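Local coordinates for exopolysaccharide biosynthesis protein (Pantoea stewartii subsp. stewartii DC283, PDB 6TGF), which modifies glycans of bacterial biofilms, probably by hydrolysis, and is built on a parallel beta-helix like that of bacteriophage tailspikes, at residues V48-P53 / P126-A131; K248-P253 / F279-D284; W408-A413 / R434-L439; H447-G452 / D468-L473; W544-N549 / Q628-L633. All coordinates share one frame; numbering follows the deposited sequence.

Contact 1 of 5, residues V48-P53 / P126-A131; sequences VPILTP and PSHAMA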
# COMPACT_ATOMS: atom_id res chain seq x y z
N VAL B 48 -46.67 33.08 -30.23
CA VAL B 48 -46.37 31.62 -30.11
C VAL B 48 -47.45 30.96 -29.26
O VAL B 48 -48.21 31.64 -28.58
CB VAL B 48 -44.97 31.38 -29.50
CG1 VAL B 48 -43.87 32.01 -30.34
CG2 VAL B 48 -44.88 31.87 -28.06
N PRO B 49 -47.55 29.61 -29.28
CA PRO B 49 -48.35 28.88 -28.29
C PRO B 49 -47.75 29.06 -26.88
O PRO B 49 -46.68 28.52 -26.65
CB PRO B 49 -48.29 27.42 -28.75
CG PRO B 49 -47.84 27.49 -30.20
CD PRO B 49 -46.95 28.70 -30.27
N ILE B 50 -48.43 29.81 -26.01
CA ILE B 50 -47.97 30.11 -24.62
C ILE B 50 -48.51 29.05 -23.66
O ILE B 50 -47.89 28.84 -22.61
CB ILE B 50 -48.36 31.55 -24.18
CG1 ILE B 50 -49.87 31.77 -24.13
CG2 ILE B 50 -47.67 32.58 -25.06
CD1 ILE B 50 -50.30 32.89 -23.22
N LEU B 51 -49.64 28.42 -24.00
CA LEU B 51 -50.29 27.34 -23.20
C LEU B 51 -50.85 26.27 -24.14
O LEU B 51 -51.55 26.64 -25.11
CB LEU B 51 -51.39 27.95 -22.33
CG LEU B 51 -50.93 28.99 -21.31
CD1 LEU B 51 -52.13 29.72 -20.71
CD2 LEU B 51 -50.08 28.36 -20.22
N THR B 52 -50.56 25.00 -23.85
CA THR B 52 -50.94 23.80 -24.66
C THR B 52 -51.59 22.78 -23.73
O THR B 52 -51.65 23.01 -22.52
CB THR B 52 -49.71 23.25 -25.39
OG1 THR B 52 -48.79 22.77 -24.40
CG2 THR B 52 -49.03 24.28 -26.27
N PRO B 53 -52.12 21.64 -24.23
CA PRO B 53 -52.70 20.61 -23.37
C PRO B 53 -51.72 20.13 -22.29
O PRO B 53 -52.16 19.82 -21.20
CB PRO B 53 -53.04 19.47 -24.34
CG PRO B 53 -53.23 20.17 -25.67
CD PRO B 53 -52.20 21.28 -25.66
N PRO B 126 -45.11 35.98 -26.50
CA PRO B 126 -44.33 35.28 -25.47
C PRO B 126 -43.98 36.22 -24.30
O PRO B 126 -43.93 35.76 -23.18
CB PRO B 126 -43.07 34.80 -26.20
CG PRO B 126 -43.03 35.60 -27.49
CD PRO B 126 -44.48 35.89 -27.82
N SER B 127 -43.76 37.50 -24.60
CA SER B 127 -43.64 38.60 -23.61
C SER B 127 -45.05 39.06 -23.21
O SER B 127 -45.71 39.73 -24.03
CB SER B 127 -42.82 39.74 -24.14
OG SER B 127 -42.51 40.67 -23.12
N HIS B 128 -45.51 38.69 -22.01
CA HIS B 128 -46.86 39.01 -21.49
C HIS B 128 -46.89 38.94 -19.96
O HIS B 128 -46.11 38.16 -19.38
CB HIS B 128 -47.91 38.06 -22.11
CG HIS B 128 -47.74 36.63 -21.72
ND1 HIS B 128 -46.98 35.75 -22.47
CD2 HIS B 128 -48.22 35.92 -20.68
CE1 HIS B 128 -47.00 34.56 -21.91
NE2 HIS B 128 -47.76 34.64 -20.81
N ALA B 129 -47.76 39.75 -19.35
CA ALA B 129 -48.22 39.60 -17.95
C ALA B 129 -49.29 38.51 -17.91
O ALA B 129 -50.02 38.37 -18.91
CB ALA B 129 -48.76 40.92 -17.44
N MET B 130 -49.38 37.78 -16.80
CA MET B 130 -50.39 36.71 -16.59
C MET B 130 -50.94 36.79 -15.17
O MET B 130 -50.13 36.89 -14.22
CB MET B 130 -49.79 35.32 -16.84
CG MET B 130 -50.83 34.22 -16.94
SD MET B 130 -50.09 32.58 -17.01
CE MET B 130 -49.78 32.43 -18.77
N ALA B 131 -52.27 36.77 -15.03
CA ALA B 131 -53.00 36.84 -13.74
C ALA B 131 -54.06 35.74 -13.70
O ALA B 131 -54.80 35.58 -14.70
CB ALA B 131 -53.62 38.20 -13.58
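In the head-binding region near the N-terminus, parts of two antiparallel sheets meet where Val48, Ile50 and Leu51 of strand 48-51 touch Pro126 and His128, just before strand 129-134, and Met130 within it. The contact is made by side chains and is almost wholly apolar. At its partly exposed margin CG2 of Val48 lies 3.9 Å from CB of Pro126, the isopropyl group and the pyrrolidine ring crossing at about a right angle. Ile50 and His128 meet tip to tip. CG1 of Ile50 takes the crowded position between backbone N and carbonyl carbon (chi1 63°), and CD1 ends over one face of the imidazole, offset toward the rim. This is a CH-pi contact, with CD1 4.2 Å from the centroid of the His128 ring. The other branch, CG2, lies 3.8 Å from CE1 of His128. The imidazole is fixed on its polar side by a hydrogen bond between ND1 and the carbonyl O of Asn125. Deeper in, the chain of Met130 bends at chi3 (-86°), and its CE lies 4.1 Å from CD1 of Leu51. Leu71 and Ile73 of strand 69-74 pack around Met130, and Leu71 also touches Leu51. Leu122 on the neighbouring strand 121-124 is met by two consecutive residues, Ile50 and Leu51, a classic beta bulge, and the contact is consistent with two small antiparallel sheets packing about a shared apolar core.

Contact 2 of 5, residues K248-P253 / F279-D284; sequences KTDSAP and FVTGCD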
# COMPACT_ATOMS: atom_id res chain seq x y z
N LYS B 248 -30.07 -4.43 -21.55
CA LYS B 248 -30.57 -4.62 -22.94
C LYS B 248 -30.49 -3.30 -23.71
O LYS B 248 -29.88 -3.29 -24.80
CB LYS B 248 -32.02 -5.11 -22.95
CG LYS B 248 -32.29 -6.42 -22.23
CD LYS B 248 -31.25 -7.48 -22.49
CE LYS B 248 -31.74 -8.87 -22.17
NZ LYS B 248 -30.76 -9.90 -22.61
N THR B 249 -31.11 -2.25 -23.18
CA THR B 249 -31.20 -0.90 -23.80
C THR B 249 -29.80 -0.28 -23.86
O THR B 249 -29.14 -0.20 -22.81
CB THR B 249 -32.17 0.01 -23.04
OG1 THR B 249 -33.35 -0.74 -22.75
CG2 THR B 249 -32.52 1.26 -23.81
N ASP B 250 -29.38 0.15 -25.06
CA ASP B 250 -28.07 0.81 -25.29
C ASP B 250 -28.02 2.11 -24.49
O ASP B 250 -28.87 2.99 -24.73
CB ASP B 250 -27.83 1.05 -26.79
CG ASP B 250 -26.43 1.52 -27.13
OD1 ASP B 250 -25.55 1.48 -26.24
OD2 ASP B 250 -26.21 1.91 -28.29
N SER B 251 -27.08 2.21 -23.55
CA SER B 251 -26.85 3.39 -22.68
C SER B 251 -25.66 4.21 -23.19
O SER B 251 -25.18 5.07 -22.44
CB SER B 251 -26.66 2.97 -21.24
OG SER B 251 -25.56 2.08 -21.11
N ALA B 252 -25.21 3.95 -24.43
CA ALA B 252 -24.13 4.71 -25.10
C ALA B 252 -24.54 6.17 -25.26
O ALA B 252 -23.76 7.06 -24.96
CB ALA B 252 -23.77 4.08 -26.43
N PRO B 253 -25.78 6.48 -25.73
CA PRO B 253 -26.23 7.86 -25.84
C PRO B 253 -26.13 8.64 -24.52
O PRO B 253 -25.68 9.77 -24.54
CB PRO B 253 -27.70 7.74 -26.27
CG PRO B 253 -27.77 6.40 -26.96
CD PRO B 253 -26.80 5.52 -26.19
N PHE B 279 -26.00 -2.13 -20.92
CA PHE B 279 -25.59 -2.42 -22.32
C PHE B 279 -25.00 -1.16 -22.95
O PHE B 279 -25.69 -0.11 -22.97
CB PHE B 279 -26.77 -2.95 -23.14
CG PHE B 279 -26.43 -3.28 -24.57
CD1 PHE B 279 -25.52 -4.27 -24.87
CD2 PHE B 279 -27.02 -2.58 -25.62
CE1 PHE B 279 -25.20 -4.57 -26.19
CE2 PHE B 279 -26.71 -2.89 -26.93
CZ PHE B 279 -25.80 -3.88 -27.22
N VAL B 280 -23.76 -1.25 -23.44
CA VAL B 280 -22.98 -0.10 -24.00
C VAL B 280 -22.36 -0.54 -25.33
O VAL B 280 -21.52 -1.45 -25.31
CB VAL B 280 -21.91 0.38 -23.01
CG1 VAL B 280 -21.12 1.56 -23.54
CG2 VAL B 280 -22.49 0.70 -21.64
N THR B 281 -22.77 0.09 -26.44
CA THR B 281 -22.10 -0.01 -27.76
C THR B 281 -20.86 0.88 -27.75
O THR B 281 -20.82 1.83 -26.94
CB THR B 281 -23.06 0.36 -28.91
OG1 THR B 281 -23.59 1.66 -28.65
CG2 THR B 281 -24.18 -0.63 -29.08
N GLY B 282 -19.88 0.57 -28.61
CA GLY B 282 -18.60 1.29 -28.74
C GLY B 282 -18.78 2.80 -28.69
O GLY B 282 -19.41 3.35 -29.61
N CYS B 283 -18.24 3.45 -27.65
CA CYS B 283 -18.24 4.92 -27.45
C CYS B 283 -16.88 5.48 -27.89
O CYS B 283 -15.87 5.13 -27.25
CB CYS B 283 -18.52 5.29 -26.00
SG CYS B 283 -20.22 4.95 -25.48
N ASP B 284 -16.87 6.33 -28.93
CA ASP B 284 -15.65 6.95 -29.50
C ASP B 284 -15.57 8.42 -29.05
O ASP B 284 -16.32 9.24 -29.61
CB ASP B 284 -15.61 6.80 -31.02
CG ASP B 284 -14.24 7.01 -31.64
OD1 ASP B 284 -13.51 7.91 -31.18
OD2 ASP B 284 -13.90 6.25 -32.58
O HOH W 1 -28.60 -0.73 -20.32
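Segments 248-252 and 279-283 run side by side in nearly the same direction, their end-to-end vectors 18° apart, and Ser251 N donates to Phe279 O at 2.8 Å. Ser251 OG bonds the same carbonyl at 2.9 Å from above its plane, giving Phe279 O two donors. One water extends the link, donating to Thr249 O and accepting from Phe279 N. Asp250 carries the side-chain part. Its CG is anti to the backbone N (chi1 -171°), and its side chain crosses that of Thr281 at about a right angle. OD2 accepts from Thr281 OG1 at 2.7 Å on its syn side. OD1 is reached from opposite faces of the carboxylate plane by Thr281 N, at 3.1 Å, and Ala252 N. The bond to Ala252 N closes an Asx turn immediately ahead of helix 252-265. Strand 283-284 is an outermost strand of a parallel sheet of the beta-helix, and the helix packs against this end, Ile255 touching both Val280 and Cys283. Ala252 CB adds an apolar contact with Cys283 SG at 3.8 Å. On the more exposed side, the Phe279 ring lies beside the backbone of Lys248-Asp250, its CD2 3.9 Å from Asp250 CB and its edge toward Asp250 N.

Contact 3 of 5, residues W408-A413 / R434-L439; sequences WDHSTA and RCSQSL. With EDO (1,2-ethanediol), chain Z.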
# COMPACT_ATOMS: atom_id res chain seq x y z
N TRP B 408 9.62 9.12 -26.62
CA TRP B 408 8.53 8.20 -26.20
C TRP B 408 8.79 6.79 -26.75
O TRP B 408 8.17 6.42 -27.76
CB TRP B 408 7.17 8.75 -26.65
CG TRP B 408 7.02 10.21 -26.34
CD1 TRP B 408 7.32 11.26 -27.16
CD2 TRP B 408 6.59 10.78 -25.09
NE1 TRP B 408 7.09 12.44 -26.52
CE2 TRP B 408 6.64 12.18 -25.25
CE3 TRP B 408 6.17 10.25 -23.87
CZ2 TRP B 408 6.27 13.06 -24.23
CZ3 TRP B 408 5.80 11.11 -22.86
CH2 TRP B 408 5.85 12.50 -23.04
N ASP B 409 9.68 6.04 -26.09
CA ASP B 409 10.10 4.67 -26.50
C ASP B 409 9.99 3.70 -25.32
O ASP B 409 10.64 2.63 -25.39
CB ASP B 409 11.51 4.70 -27.08
CG ASP B 409 12.60 5.08 -26.09
OD1 ASP B 409 12.25 5.60 -25.01
OD2 ASP B 409 13.78 4.86 -26.40
N HIS B 410 9.20 4.02 -24.29
CA HIS B 410 9.01 3.16 -23.09
C HIS B 410 7.79 3.62 -22.27
O HIS B 410 7.17 4.63 -22.63
CB HIS B 410 10.29 3.14 -22.24
CG HIS B 410 10.61 4.43 -21.56
ND1 HIS B 410 11.04 5.54 -22.24
CD2 HIS B 410 10.57 4.77 -20.25
CE1 HIS B 410 11.25 6.53 -21.39
NE2 HIS B 410 10.97 6.08 -20.16
N SER B 411 7.47 2.85 -21.22
CA SER B 411 6.43 3.14 -20.20
C SER B 411 7.11 3.42 -18.86
O SER B 411 8.22 2.89 -18.64
CB SER B 411 5.44 2.01 -20.11
OG SER B 411 4.85 1.74 -21.37
N THR B 412 6.48 4.21 -17.99
CA THR B 412 7.07 4.69 -16.71
C THR B 412 6.07 4.51 -15.56
O THR B 412 4.86 4.72 -15.78
CB THR B 412 7.52 6.15 -16.83
OG1 THR B 412 8.45 6.23 -17.90
CG2 THR B 412 8.15 6.69 -15.56
N ALA B 413 6.58 4.13 -14.38
CA ALA B 413 5.86 4.11 -13.08
C ALA B 413 4.55 3.31 -13.21
O ALA B 413 3.48 3.86 -12.87
CB ALA B 413 5.62 5.52 -12.61
N ARG B 434 9.29 -2.75 -21.76
CA ARG B 434 10.00 -1.47 -21.52
C ARG B 434 9.24 -0.64 -20.47
O ARG B 434 8.98 0.55 -20.73
CB ARG B 434 10.13 -0.68 -22.82
CG ARG B 434 10.92 -1.38 -23.91
CD ARG B 434 11.18 -0.43 -25.06
NE ARG B 434 11.89 -1.04 -26.17
CZ ARG B 434 12.21 -0.42 -27.30
NH1 ARG B 434 11.88 0.85 -27.48
NH2 ARG B 434 12.85 -1.07 -28.25
N CYS B 435 8.90 -1.24 -19.33
CA CYS B 435 8.30 -0.55 -18.16
C CYS B 435 9.41 -0.24 -17.14
O CYS B 435 9.97 -1.20 -16.56
CB CYS B 435 7.21 -1.40 -17.51
SG CYS B 435 5.67 -1.42 -18.47
N SER B 436 9.73 1.04 -16.96
CA SER B 436 10.80 1.55 -16.06
C SER B 436 10.19 2.05 -14.75
O SER B 436 9.02 2.49 -14.78
CB SER B 436 11.61 2.62 -16.75
OG SER B 436 11.97 2.22 -18.06
N GLN B 437 10.95 1.99 -13.65
CA GLN B 437 10.55 2.45 -12.29
C GLN B 437 9.19 1.85 -11.91
O GLN B 437 8.36 2.59 -11.34
CB GLN B 437 10.51 3.98 -12.24
CG GLN B 437 11.87 4.64 -12.47
CD GLN B 437 12.23 4.78 -13.93
OE1 GLN B 437 13.30 4.35 -14.36
NE2 GLN B 437 11.35 5.38 -14.70
N SER B 438 8.97 0.56 -12.19
CA SER B 438 7.65 -0.12 -12.07
C SER B 438 7.66 -1.13 -10.91
O SER B 438 8.76 -1.55 -10.50
CB SER B 438 7.29 -0.77 -13.38
OG SER B 438 7.06 0.22 -14.37
N LEU B 439 6.47 -1.50 -10.41
CA LEU B 439 6.29 -2.37 -9.22
C LEU B 439 5.14 -3.36 -9.43
O LEU B 439 4.11 -2.98 -10.02
CB LEU B 439 6.01 -1.50 -7.99
CG LEU B 439 7.13 -0.54 -7.57
CD1 LEU B 439 6.92 0.84 -8.18
CD2 LEU B 439 7.21 -0.43 -6.06
C1 EDO Z . 15.28 4.78 -17.20
O1 EDO Z . 14.64 4.10 -18.26
C2 EDO Z . 16.39 4.00 -16.59
O2 EDO Z . 17.57 4.74 -16.33
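Arg434 holds CG anti to its carbonyl carbon (chi1 -61°) and runs extended from there to NE, whereas His410 places CG between its backbone N and carbonyl carbon (chi1 69°). The two side chains leave the backbone close together, just ahead of the paired strands, and then diverge. The guanidinium presents its edge to Asp409, and NH1 donates to Asp409 O at 3.0 Å, lying in the carbonyl plane on a lone pair. The imidazole turns back within its own segment, where His410 ND1 donates to Asp409 OD1 at 3.0 Å, nearly along the C-O axis of the carboxylate. The Trp502 ring meets His410 and touches Arg434 and Ser436, and its NE1 makes a weak bond to Asp409 OD2.

Beyond Arg434 the segments form a short parallel pairing. Ser411 N donates to Arg434 O, Ser436 N to Ser411 O at 2.9 Å, and Ala413 N to Ser436 O. Ser411 and Cys435 share one face, with CB of Ser411 3.8 Å from SG of Cys435; Thr412 and Ser436 share the other. Ser436 O takes a second donor from above its carbonyl plane, Ser438 OG at 3.0 Å. Ser436 OG and O1 of an ethanediol, probably from the crystallisation liquor, share a weak hydrogen bond. Trp444 of the second subunit packs on Thr412 and Ala413, placing this part of the beta-helix at the subunit interface.

Asp409 OD2, 4.6 Å from Arg434 NH1, is well out of the guanidinium plane; the directed bond from the guanidinium goes to a backbone carbonyl, and the carboxylate would add at most longer-range attraction.

Contact 4 of 5, residues H447-G452 / D468-L473; sequences HCDNPG and DCKNPL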
# COMPACT_ATOMS: atom_id res chain seq x y z
N HIS B 447 -3.28 -20.83 -14.02
CA HIS B 447 -3.88 -21.58 -15.16
C HIS B 447 -4.00 -20.68 -16.40
O HIS B 447 -4.89 -20.94 -17.23
CB HIS B 447 -5.24 -22.17 -14.74
CG HIS B 447 -5.26 -22.68 -13.34
ND1 HIS B 447 -4.62 -23.85 -12.96
CD2 HIS B 447 -5.84 -22.19 -12.22
CE1 HIS B 447 -4.80 -24.06 -11.68
NE2 HIS B 447 -5.55 -23.06 -11.19
N CYS B 448 -3.12 -19.67 -16.53
CA CYS B 448 -3.05 -18.73 -17.67
C CYS B 448 -1.91 -19.14 -18.60
O CYS B 448 -0.79 -19.34 -18.09
CB CYS B 448 -2.86 -17.29 -17.20
SG CYS B 448 -4.21 -16.66 -16.17
N ASP B 449 -2.18 -19.26 -19.90
CA ASP B 449 -1.21 -19.76 -20.91
C ASP B 449 0.01 -18.84 -20.98
O ASP B 449 1.14 -19.37 -21.03
CB ASP B 449 -1.85 -19.90 -22.30
CG ASP B 449 -2.59 -21.22 -22.50
OD1 ASP B 449 -2.81 -21.94 -21.51
OD2 ASP B 449 -2.95 -21.50 -23.66
N ASN B 450 -0.21 -17.52 -20.97
CA ASN B 450 0.85 -16.49 -21.17
C ASN B 450 0.74 -15.44 -20.07
O ASN B 450 0.05 -14.44 -20.23
CB ASN B 450 0.75 -15.87 -22.56
CG ASN B 450 0.94 -16.88 -23.67
OD1 ASN B 450 2.03 -17.43 -23.83
ND2 ASN B 450 -0.10 -17.14 -24.43
N PRO B 451 1.40 -15.65 -18.90
CA PRO B 451 1.56 -14.60 -17.90
C PRO B 451 1.95 -13.25 -18.52
O PRO B 451 1.55 -12.23 -17.99
CB PRO B 451 2.68 -15.16 -17.01
CG PRO B 451 2.46 -16.66 -17.06
CD PRO B 451 2.00 -16.93 -18.48
N GLY B 452 2.73 -13.29 -19.61
CA GLY B 452 2.89 -12.17 -20.55
C GLY B 452 4.34 -11.72 -20.69
O GLY B 452 5.25 -12.56 -20.52
N ASP B 468 0.66 -23.24 -12.45
CA ASP B 468 0.11 -24.06 -13.56
C ASP B 468 -0.05 -23.20 -14.82
O ASP B 468 -1.05 -23.37 -15.54
CB ASP B 468 -1.22 -24.71 -13.15
CG ASP B 468 -1.73 -25.73 -14.15
OD1 ASP B 468 -0.94 -26.60 -14.57
OD2 ASP B 468 -2.92 -25.65 -14.51
N CYS B 469 0.91 -22.31 -15.08
CA CYS B 469 0.95 -21.44 -16.29
C CYS B 469 1.77 -22.14 -17.38
O CYS B 469 2.94 -22.47 -17.12
CB CYS B 469 1.52 -20.07 -15.96
SG CYS B 469 0.38 -19.06 -14.98
N LYS B 470 1.15 -22.36 -18.54
CA LYS B 470 1.72 -23.16 -19.67
C LYS B 470 3.11 -22.64 -20.03
O LYS B 470 4.04 -23.46 -20.16
CB LYS B 470 0.79 -23.11 -20.88
CG LYS B 470 1.20 -24.02 -22.04
CD LYS B 470 0.27 -23.93 -23.23
CE LYS B 470 0.74 -24.78 -24.39
NZ LYS B 470 -0.25 -24.80 -25.48
N ASN B 471 3.24 -21.32 -20.19
CA ASN B 471 4.48 -20.64 -20.67
C ASN B 471 5.06 -19.79 -19.54
O ASN B 471 4.36 -19.45 -18.59
CB ASN B 471 4.20 -19.81 -21.92
CG ASN B 471 3.74 -20.66 -23.08
OD1 ASN B 471 4.44 -21.58 -23.51
ND2 ASN B 471 2.56 -20.37 -23.61
N PRO B 472 6.36 -19.43 -19.61
CA PRO B 472 6.95 -18.52 -18.63
C PRO B 472 6.50 -17.07 -18.83
O PRO B 472 6.14 -16.72 -19.94
CB PRO B 472 8.46 -18.65 -18.88
CG PRO B 472 8.56 -19.03 -20.34
CD PRO B 472 7.34 -19.90 -20.60
N LEU B 473 6.52 -16.28 -17.76
CA LEU B 473 6.50 -14.80 -17.83
C LEU B 473 7.79 -14.36 -18.53
O LEU B 473 8.87 -14.65 -17.99
CB LEU B 473 6.39 -14.21 -16.42
CG LEU B 473 6.52 -12.69 -16.31
CD1 LEU B 473 5.39 -11.99 -17.06
CD2 LEU B 473 6.54 -12.25 -14.85
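Pro451 packs closely against Cys469 and Leu473, while His447, Asp449, Asp468 and Lys470 make a more open, polar side. In the tight part CG of Pro451 lies 3.7 Å from CB of Cys469, and CB of Pro451 lies 3.9 Å from CB of Leu473. The end of Leu473 reaches across to Gly452, its CD1 3.5 Å from Gly452 O. Leu466 of strand 458-467 touches both Pro451 and Leu473 and extends this apolar patch.

Between the two regions the backbone is tied by Asn471 N, which donates to Asp449 O at 3.0 Å. Asn450 and Asn471 lie side by side and point the same way, their amide planes 11° apart; ND2 of Asn471 makes weak bonds to both Asn450 OD1 and Asp449 O.

On the polar side, contacts are sparser at Asp449 and Lys470. The extended aliphatic chain of Lys470 crosses Asp449 obliquely, CD of Lys470 4.0 Å from CG of Asp449, and the charged ends stay apart, OD2 of Asp449 and NZ of Lys470 being 4.6 Å from each other. His447 makes a firmer link, its ND1 donating to Asp468 OD2 at 2.9 Å. The oxygen lies in the imidazole plane and uses its anti lone pair, although ring and carboxylate planes are 67° apart. His447 also stacks on His423.

Both segments carry the pattern Cys-Xaa-Asn-Pro. CB of Cys448 lies 4.3 Å from SG of Cys469, and Cys448 also touches Cys424. Like residues on neighbouring coils, with asparagines side by side, are as in the stacked turns of parallel beta-helices.

Contact 5 of 5, residues W544-N549 / Q628-L633; sequences WYELAN and QVFIRL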
# COMPACT_ATOMS: atom_id res chain seq x y z
N TRP B 544 35.67 -31.14 21.44
CA TRP B 544 35.01 -31.69 20.23
C TRP B 544 33.66 -30.98 20.02
O TRP B 544 32.88 -30.90 20.98
CB TRP B 544 34.83 -33.21 20.34
CG TRP B 544 36.04 -34.00 19.98
CD1 TRP B 544 36.88 -34.67 20.83
CD2 TRP B 544 36.57 -34.20 18.66
NE1 TRP B 544 37.88 -35.27 20.12
CE2 TRP B 544 37.72 -35.01 18.79
CE3 TRP B 544 36.18 -33.78 17.38
CZ2 TRP B 544 38.48 -35.40 17.69
CZ3 TRP B 544 36.93 -34.17 16.29
CH2 TRP B 544 38.07 -34.97 16.45
N TYR B 545 33.42 -30.49 18.80
CA TYR B 545 32.13 -29.93 18.33
C TYR B 545 31.67 -30.71 17.09
O TYR B 545 32.53 -31.10 16.28
CB TYR B 545 32.26 -28.45 17.97
CG TYR B 545 32.26 -27.50 19.14
CD1 TYR B 545 31.08 -26.96 19.63
CD2 TYR B 545 33.44 -27.13 19.76
CE1 TYR B 545 31.08 -26.07 20.70
CE2 TYR B 545 33.46 -26.25 20.83
CZ TYR B 545 32.27 -25.72 21.30
OH TYR B 545 32.27 -24.85 22.36
N GLU B 546 30.35 -30.94 16.97
CA GLU B 546 29.70 -31.29 15.68
C GLU B 546 29.31 -29.97 15.00
O GLU B 546 28.46 -29.25 15.56
CB GLU B 546 28.47 -32.18 15.89
CG GLU B 546 27.89 -32.71 14.59
CD GLU B 546 26.67 -33.61 14.73
OE1 GLU B 546 26.36 -34.01 15.87
OE2 GLU B 546 26.04 -33.90 13.69
N LEU B 547 29.92 -29.66 13.85
CA LEU B 547 29.64 -28.42 13.08
C LEU B 547 28.23 -28.52 12.49
O LEU B 547 27.36 -27.74 12.91
CB LEU B 547 30.70 -28.24 11.98
CG LEU B 547 32.11 -27.88 12.46
CD1 LEU B 547 33.02 -27.61 11.27
CD2 LEU B 547 32.09 -26.68 13.40
N ALA B 548 28.01 -29.48 11.58
CA ALA B 548 26.74 -29.64 10.84
C ALA B 548 26.67 -31.00 10.16
O ALA B 548 27.71 -31.69 10.09
CB ALA B 548 26.60 -28.52 9.83
N ASN B 549 25.48 -31.37 9.68
CA ASN B 549 25.27 -32.44 8.67
C ASN B 549 25.15 -31.76 7.30
O ASN B 549 24.22 -30.95 7.12
CB ASN B 549 24.03 -33.29 8.97
CG ASN B 549 23.74 -34.29 7.87
OD1 ASN B 549 24.52 -35.22 7.65
ND2 ASN B 549 22.63 -34.12 7.17
N GLN B 628 28.08 -35.86 8.39
CA GLN B 628 28.31 -35.10 9.65
C GLN B 628 29.81 -34.81 9.78
O GLN B 628 30.61 -35.75 9.60
CB GLN B 628 27.82 -35.87 10.88
CG GLN B 628 26.31 -36.02 10.94
CD GLN B 628 25.83 -37.34 10.39
OE1 GLN B 628 26.15 -38.40 10.91
NE2 GLN B 628 25.06 -37.27 9.31
N VAL B 629 30.17 -33.56 10.08
CA VAL B 629 31.58 -33.09 10.24
C VAL B 629 31.78 -32.67 11.70
O VAL B 629 31.01 -31.83 12.19
CB VAL B 629 31.91 -31.94 9.27
CG1 VAL B 629 33.33 -31.42 9.46
CG2 VAL B 629 31.69 -32.35 7.82
N PHE B 630 32.78 -33.26 12.37
CA PHE B 630 33.23 -32.92 13.74
C PHE B 630 34.62 -32.27 13.67
O PHE B 630 35.42 -32.68 12.81
CB PHE B 630 33.26 -34.17 14.63
CG PHE B 630 31.92 -34.81 14.88
CD1 PHE B 630 31.31 -35.57 13.91
CD2 PHE B 630 31.29 -34.66 16.11
CE1 PHE B 630 30.07 -36.17 14.14
CE2 PHE B 630 30.06 -35.26 16.34
CZ PHE B 630 29.45 -36.01 15.36
N ILE B 631 34.88 -31.29 14.54
CA ILE B 631 36.21 -30.63 14.67
C ILE B 631 36.61 -30.62 16.15
O ILE B 631 35.75 -30.33 17.00
CB ILE B 631 36.22 -29.21 14.06
CG1 ILE B 631 35.22 -28.26 14.74
CG2 ILE B 631 35.97 -29.28 12.56
CD1 ILE B 631 35.58 -26.80 14.59
N ARG B 632 37.87 -30.97 16.44
CA ARG B 632 38.48 -30.85 17.79
C ARG B 632 39.00 -29.41 17.93
O ARG B 632 40.16 -29.15 17.53
CB ARG B 632 39.59 -31.89 17.99
CG ARG B 632 40.09 -31.99 19.42
CD ARG B 632 40.79 -33.31 19.71
NE ARG B 632 40.65 -33.68 21.11
CZ ARG B 632 41.60 -33.59 22.04
NH1 ARG B 632 42.81 -33.15 21.73
NH2 ARG B 632 41.34 -33.95 23.28
N LEU B 633 38.16 -28.52 18.45
CA LEU B 633 38.46 -27.07 18.61
C LEU B 633 39.62 -26.92 19.61
O LEU B 633 39.51 -27.49 20.71
CB LEU B 633 37.19 -26.35 19.07
CG LEU B 633 37.16 -24.84 18.85
CD1 LEU B 633 37.33 -24.48 17.38
CD2 LEU B 633 35.87 -24.24 19.39
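Backbone hydrogen bonds join Tyr545, Leu547 and Ala548 to Val629 and Ile631 in an antiparallel pair whose axes come within 4.7 Å. Tyr545 and Ile631 bond reciprocally through N and O, each at 2.9 Å. Two residues on, Leu547 N donates to Val629 O, but Val629 N is bound to Ala548 O, so two residues, Leu547 and Ala548, share one partner, consistent with a beta bulge.

Two CH-pi contacts lie on the face of Trp544, Glu546, Phe630 and Arg632. Arg632 CB sits over the six-membered ring of Trp544, 3.5 Å from its centroid and 6° off the normal. Glu546, with CG anti to the backbone N (chi1 -172°), lays CG over one face of Phe630, 3.9 Å from the ring centroid.

Apolar packing gathers around Tyr545, Leu547, Ile631 and Leu633. CD1 of Leu547 meets CG2 of Ile631 at 3.6 Å, the two side chains crossing at about a right angle, and CE2 of Tyr545 lies 3.5 Å from CD2 of Leu633. Leu535 of strand 534-537, in a second five-stranded antiparallel sheet, touches Tyr545, Leu547 and Leu633, packing consistent with a beta-sandwich.

A polar side-chain bond lies at the end of the pair. Gln628 NE2 donates to Asn549 OD1 at 2.7 Å, approaching 47° above the plane of the acceptor carbonyl, while Asn549 ND2 bonds to Asp661 and Asp626.

Overall arrangement
The five contacts follow one another along the chain, each closing before the next opens, and mark out an elongated molecule. Contact 1 lies in the N-terminal head-binding region, about 39 Å from contact 2, centre to centre. Contacts 2, 3 and 4 belong to the parallel beta-helix: contacts 2 and 4, their centres about 34 Å apart, involve the two outermost strands of one seven-stranded parallel sheet, 283-284 and 450-453, and contact 3, its centre about 22 Å from that of contact 4, lies at the interface with a second subunit. Contact 5 joins strands of a C-terminal antiparallel sheet, its centre about 109 Å from that of contact 1. Head, beta-helix shaft and C-terminal sheets in series match the tailspike-like build of this trimer.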